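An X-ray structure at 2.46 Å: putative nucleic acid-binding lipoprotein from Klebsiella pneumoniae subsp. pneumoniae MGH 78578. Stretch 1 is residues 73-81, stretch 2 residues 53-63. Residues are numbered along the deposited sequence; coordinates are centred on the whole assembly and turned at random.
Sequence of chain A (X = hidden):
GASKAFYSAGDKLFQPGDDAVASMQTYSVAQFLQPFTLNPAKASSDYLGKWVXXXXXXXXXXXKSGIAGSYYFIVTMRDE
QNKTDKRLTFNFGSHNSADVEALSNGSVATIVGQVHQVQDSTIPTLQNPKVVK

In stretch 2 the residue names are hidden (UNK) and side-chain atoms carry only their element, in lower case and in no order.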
# COMPACT_ATOMS: atom_id res chain seq x y z
N PHE A 73 -8.76 5.14 -6.61
CA PHE A 73 -9.03 3.77 -6.27
C PHE A 73 -8.38 3.44 -4.96
O PHE A 73 -7.29 3.89 -4.71
CB PHE A 73 -8.38 2.86 -7.28
CG PHE A 73 -8.78 3.08 -8.70
CD1 PHE A 73 -8.08 3.92 -9.50
CD2 PHE A 73 -9.83 2.38 -9.24
CE1 PHE A 73 -8.45 4.10 -10.85
CE2 PHE A 73 -10.21 2.54 -10.57
CZ PHE A 73 -9.51 3.41 -11.37
N ILE A 74 -9.04 2.64 -4.13
CA ILE A 74 -8.47 2.09 -2.92
C ILE A 74 -8.29 0.57 -3.17
O ILE A 74 -9.24 -0.14 -3.59
CB ILE A 74 -9.40 2.27 -1.70
CG1 ILE A 74 -9.55 3.73 -1.37
CG2 ILE A 74 -8.76 1.72 -0.46
CD1 ILE A 74 -8.20 4.42 -0.89
N VAL A 75 -7.08 0.08 -2.90
CA VAL A 75 -6.73 -1.34 -3.00
C VAL A 75 -6.35 -1.77 -1.58
O VAL A 75 -5.54 -1.12 -0.93
CB VAL A 75 -5.58 -1.55 -3.95
CG1 VAL A 75 -5.02 -2.96 -3.82
CG2 VAL A 75 -6.05 -1.29 -5.38
N THR A 76 -7.00 -2.82 -1.09
CA THR A 76 -6.80 -3.30 0.27
C THR A 76 -6.12 -4.66 0.21
O THR A 76 -6.54 -5.53 -0.56
CB THR A 76 -8.13 -3.45 1.03
OG1 THR A 76 -8.86 -2.25 0.91
CG2 THR A 76 -7.92 -3.76 2.51
N MSE A 77 -5.15 -4.86 1.10
CA MSE A 77 -4.29 -6.04 1.07
C MSE A 77 -4.23 -6.66 2.44
O MSE A 77 -4.11 -5.94 3.44
CB MSE A 77 -2.88 -5.57 0.66
CG MSE A 77 -1.89 -6.67 0.47
SE MSE A 77 -0.06 -6.01 0.26
CE MSE A 77 -0.05 -5.81 -1.69
N ARG A 78 -4.32 -8.00 2.51
CA ARG A 78 -4.13 -8.68 3.79
C ARG A 78 -2.82 -9.47 3.77
O ARG A 78 -2.30 -9.78 2.69
CB ARG A 78 -5.26 -9.65 4.08
CG ARG A 78 -5.34 -10.86 3.15
CD ARG A 78 -6.21 -11.94 3.80
NE ARG A 78 -6.52 -13.03 2.90
CZ ARG A 78 -5.72 -14.05 2.63
NH1 ARG A 78 -4.50 -14.14 3.18
NH2 ARG A 78 -6.12 -14.99 1.78
N ASP A 79 -2.30 -9.83 4.94
CA ASP A 79 -1.10 -10.65 5.01
C ASP A 79 -1.31 -11.99 4.27
O ASP A 79 -2.33 -12.66 4.42
CB ASP A 79 -0.74 -10.96 6.44
CG ASP A 79 0.65 -11.58 6.56
OD1 ASP A 79 1.63 -10.79 6.62
OD2 ASP A 79 0.74 -12.85 6.60
N GLU A 80 -0.33 -12.38 3.48
CA GLU A 80 -0.39 -13.62 2.71
C GLU A 80 -0.57 -14.87 3.56
O GLU A 80 -1.15 -15.85 3.10
CB GLU A 80 0.89 -13.79 1.92
CG GLU A 80 0.86 -14.95 0.97
CD GLU A 80 2.19 -15.55 0.83
OE1 GLU A 80 3.08 -14.95 1.40
OE2 GLU A 80 2.35 -16.61 0.20
N GLN A 81 -0.05 -14.88 4.77
CA GLN A 81 -0.19 -16.05 5.62
C GLN A 81 -1.08 -15.74 6.84
O GLN A 81 -1.01 -16.42 7.83
CB GLN A 81 1.20 -16.53 6.08
CG GLN A 81 2.24 -16.80 4.94
CD GLN A 81 3.59 -17.36 5.49
OE1 GLN A 81 4.01 -18.50 5.14
NE2 GLN A 81 4.25 -16.58 6.39
N UNK A 53 7.98 -1.81 -0.33
CA UNK A 53 7.51 -2.82 -1.28
C UNK A 53 6.86 -3.93 -0.44
O UNK A 53 7.55 -4.66 0.32
n UNK A 53 11.20 -5.83 -5.12
c UNK A 53 10.34 -5.47 -3.93
c UNK A 53 8.25 -4.26 -3.23
c UNK A 53 8.68 -3.33 -2.13
c UNK A 53 9.31 -4.48 -4.31
N UNK A 54 5.54 -4.04 -0.50
CA UNK A 54 4.77 -4.96 0.38
C UNK A 54 4.05 -6.00 -0.46
O UNK A 54 3.42 -5.68 -1.46
c UNK A 54 4.43 -3.05 1.99
c UNK A 54 3.00 -5.13 2.25
c UNK A 54 3.75 -4.18 1.24
N UNK A 55 4.16 -7.26 -0.03
CA UNK A 55 3.55 -8.40 -0.72
C UNK A 55 2.39 -8.89 0.13
O UNK A 55 2.48 -8.90 1.35
c UNK A 55 4.60 -9.47 -0.88
c UNK A 55 4.81 -13.91 -1.77
n UNK A 55 4.72 -13.81 -0.48
n UNK A 55 5.14 -12.84 -2.44
n UNK A 55 4.57 -15.05 -2.36
c UNK A 55 5.40 -11.57 -1.79
c UNK A 55 4.15 -10.77 -1.51
N UNK A 56 1.30 -9.30 -0.52
CA UNK A 56 0.07 -9.70 0.21
C UNK A 56 -1.04 -10.14 -0.72
O UNK A 56 -0.86 -10.23 -1.92
N UNK A 57 -2.20 -10.45 -0.16
CA UNK A 57 -3.33 -10.88 -0.94
C UNK A 57 -4.31 -9.73 -0.99
O UNK A 57 -4.71 -9.19 0.04
c UNK A 57 -3.12 -13.34 -0.34
c UNK A 57 -5.25 -12.46 -1.18
c UNK A 57 -4.04 -12.14 -0.35
N UNK A 58 -4.70 -9.37 -2.21
CA UNK A 58 -5.63 -8.31 -2.43
C UNK A 58 -7.00 -8.85 -2.05
O UNK A 58 -7.40 -9.91 -2.52
c UNK A 58 -5.62 -7.87 -3.90
c UNK A 58 -6.68 -6.77 -4.15
c UNK A 58 -3.69 -6.22 -3.33
c UNK A 58 -4.22 -7.34 -4.26
N UNK A 59 -7.70 -8.11 -1.18
CA UNK A 59 -9.03 -8.49 -0.73
C UNK A 59 -10.11 -7.46 -1.11
O UNK A 59 -11.30 -7.72 -0.92
c UNK A 59 -8.58 -7.52 1.53
c UNK A 59 -8.27 -9.96 1.14
c UNK A 59 -9.08 -8.72 0.80
N UNK A 60 -9.71 -6.30 -1.62
CA UNK A 60 -10.70 -5.37 -2.10
C UNK A 60 -10.04 -4.37 -3.02
O UNK A 60 -8.94 -3.91 -2.77
o UNK A 60 -13.61 -4.41 -1.82
o UNK A 60 -12.47 -2.53 -1.40
c UNK A 60 -11.40 -4.65 -0.95
c UNK A 60 -12.58 -3.80 -1.43
N UNK A 61 -10.76 -4.05 -4.10
CA UNK A 61 -10.36 -3.08 -5.10
C UNK A 61 -11.64 -2.27 -5.34
O UNK A 61 -12.70 -2.85 -5.56
c UNK A 61 -8.64 -5.72 -7.31
c UNK A 61 -8.79 -4.68 -6.24
c UNK A 61 -9.99 -3.74 -6.42
c UNK A 61 -9.75 -2.67 -7.45
N UNK A 62 -11.54 -0.95 -5.36
CA UNK A 62 -12.73 -0.15 -5.42
C UNK A 62 -12.44 1.19 -6.03
O UNK A 62 -11.44 1.81 -5.69
n UNK A 62 -15.91 -2.64 -1.03
c UNK A 62 -14.34 0.55 -3.67
c UNK A 62 -15.87 -1.40 -1.43
n UNK A 62 -16.98 -0.71 -1.50
c UNK A 62 -14.52 0.51 -2.19
n UNK A 62 -14.71 -0.86 -1.75
c UNK A 62 -13.06 0.07 -3.97
N UNK A 63 -13.28 1.61 -6.96
CA UNK A 63 -13.16 2.92 -7.55
C UNK A 63 -14.01 3.86 -6.70
O UNK A 63 -15.14 3.49 -6.28
n UNK A 63 -13.99 6.73 -13.61
c UNK A 63 -13.68 4.23 -9.64
n UNK A 63 -14.10 5.33 -11.80
c UNK A 63 -13.64 2.89 -8.98
n UNK A 63 -13.04 4.69 -13.74
c UNK A 63 -13.73 5.57 -13.06
c UNK A 63 -13.86 4.06 -11.11
O HOH W 1 1.91 -10.61 3.28
O HOH W 2 -10.21 -1.37 -1.22

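Position 53 carries four carbons in a row ending in a nitrogen and touches nothing on stretch 1. This unbranched chain is lysine, and the amine of Lys53 is hydrogen-bonded elsewhere in the structure.

Position 54 has three side-chain carbons, one bearing the other two; it points toward stretch 1, and one of its carbons lies 3.8 Å from SE of Met77, a selenomethionine. This is valine: in Val54 a compact apolar fork meets an apolar chain.

At position 55 three carbons lead to a nitrogen and then to a carbon holding two more nitrogens, one of which is 2.7 Å from OE1 of Glu80. The group is a guanidinium, so the residue is arginine. The extended Arg55 forms a salt bridge through NH1, the acid meeting the edge of the guanidinium.

Position 56 has no side-chain atoms; its CA lies 3.6 Å from CG of Met77. It is glycine, and the coordinates explain the fit: an ideal CB on Gly56 would sit 2.4 Å from CG of Met77 and 2.8 Å from O of Arg78, clashing with both. Its phi and psi, both near 180°, give a fully extended backbone.

Position 57 shows one carbon carrying two, one of them over one face of the Arg78 guanidinium. It is valine. Val57 pairs with Arg78 through two backbone hydrogen bonds, Val57 N to Arg78 O at 2.9 Å and Arg78 N to Val57 O at 2.8 Å.

Position 58 has four carbons, forked at the first; the end of its two-carbon arm lies 3.6 Å from CG1 of Val75 and 4.0 Å from CE of Met77. It is isoleucine, Ile58, so that its forked apolar side chain packs against both Val75 and Met77.

Position 59 has three forked carbons, one lying 3.7 Å from CG of Arg78, against the aliphatic part of that side chain. It is valine, and Val59 N donates to Thr76 O at 2.9 Å.

Position 60 has two carbons, the second carrying two oxygens; its CB is 4.0 Å from OG1 of Thr76. This is aspartate. Water 2 joins Asp60 OD2 to Thr76 OG1, at 2.5 and 2.7 Å from its oxygen, and the carboxylate also faces the side chain of position 62.

Position 61 is a four-carbon fork with one long arm, a carbon of which lies 4.4 Å from CG2 of Val75: isoleucine, Ile61.

Position 62 has three carbons, a nitrogen, then a carbon carrying two more nitrogens; its backbone O accepts from Ile74 N at 3.0 Å. It is arginine. Arg62 NE forms a salt bridge with Asp60 OD2 at 2.8 Å, its end leading away from stretch 1.

Position 63 repeats three carbons, a nitrogen and a carbon with two nitrogens; its CB rests 3.8 Å from CE2 of Phe73. It is arginine, and the aliphatic base of Arg63 serves the aromatic ring.

The contact is an antiparallel strand pair burying 937 Å². A bulge shifts the register between Thr76 and Met77: Thr76 O accepts from Val59 N and, weakly, from Asp60 N at 3.4 Å. Phe73, Val75, Met77, Ile58 and Ile61 share one face, largely apolar; Thr76, Arg78, Asp60 and Arg62 lie on the other, more polar one. The Arg55–Glu80 salt bridge then ties the loop beyond the paired residues to stretch 2.

Stretch 2 (53-63) KVRGVIVDIRR
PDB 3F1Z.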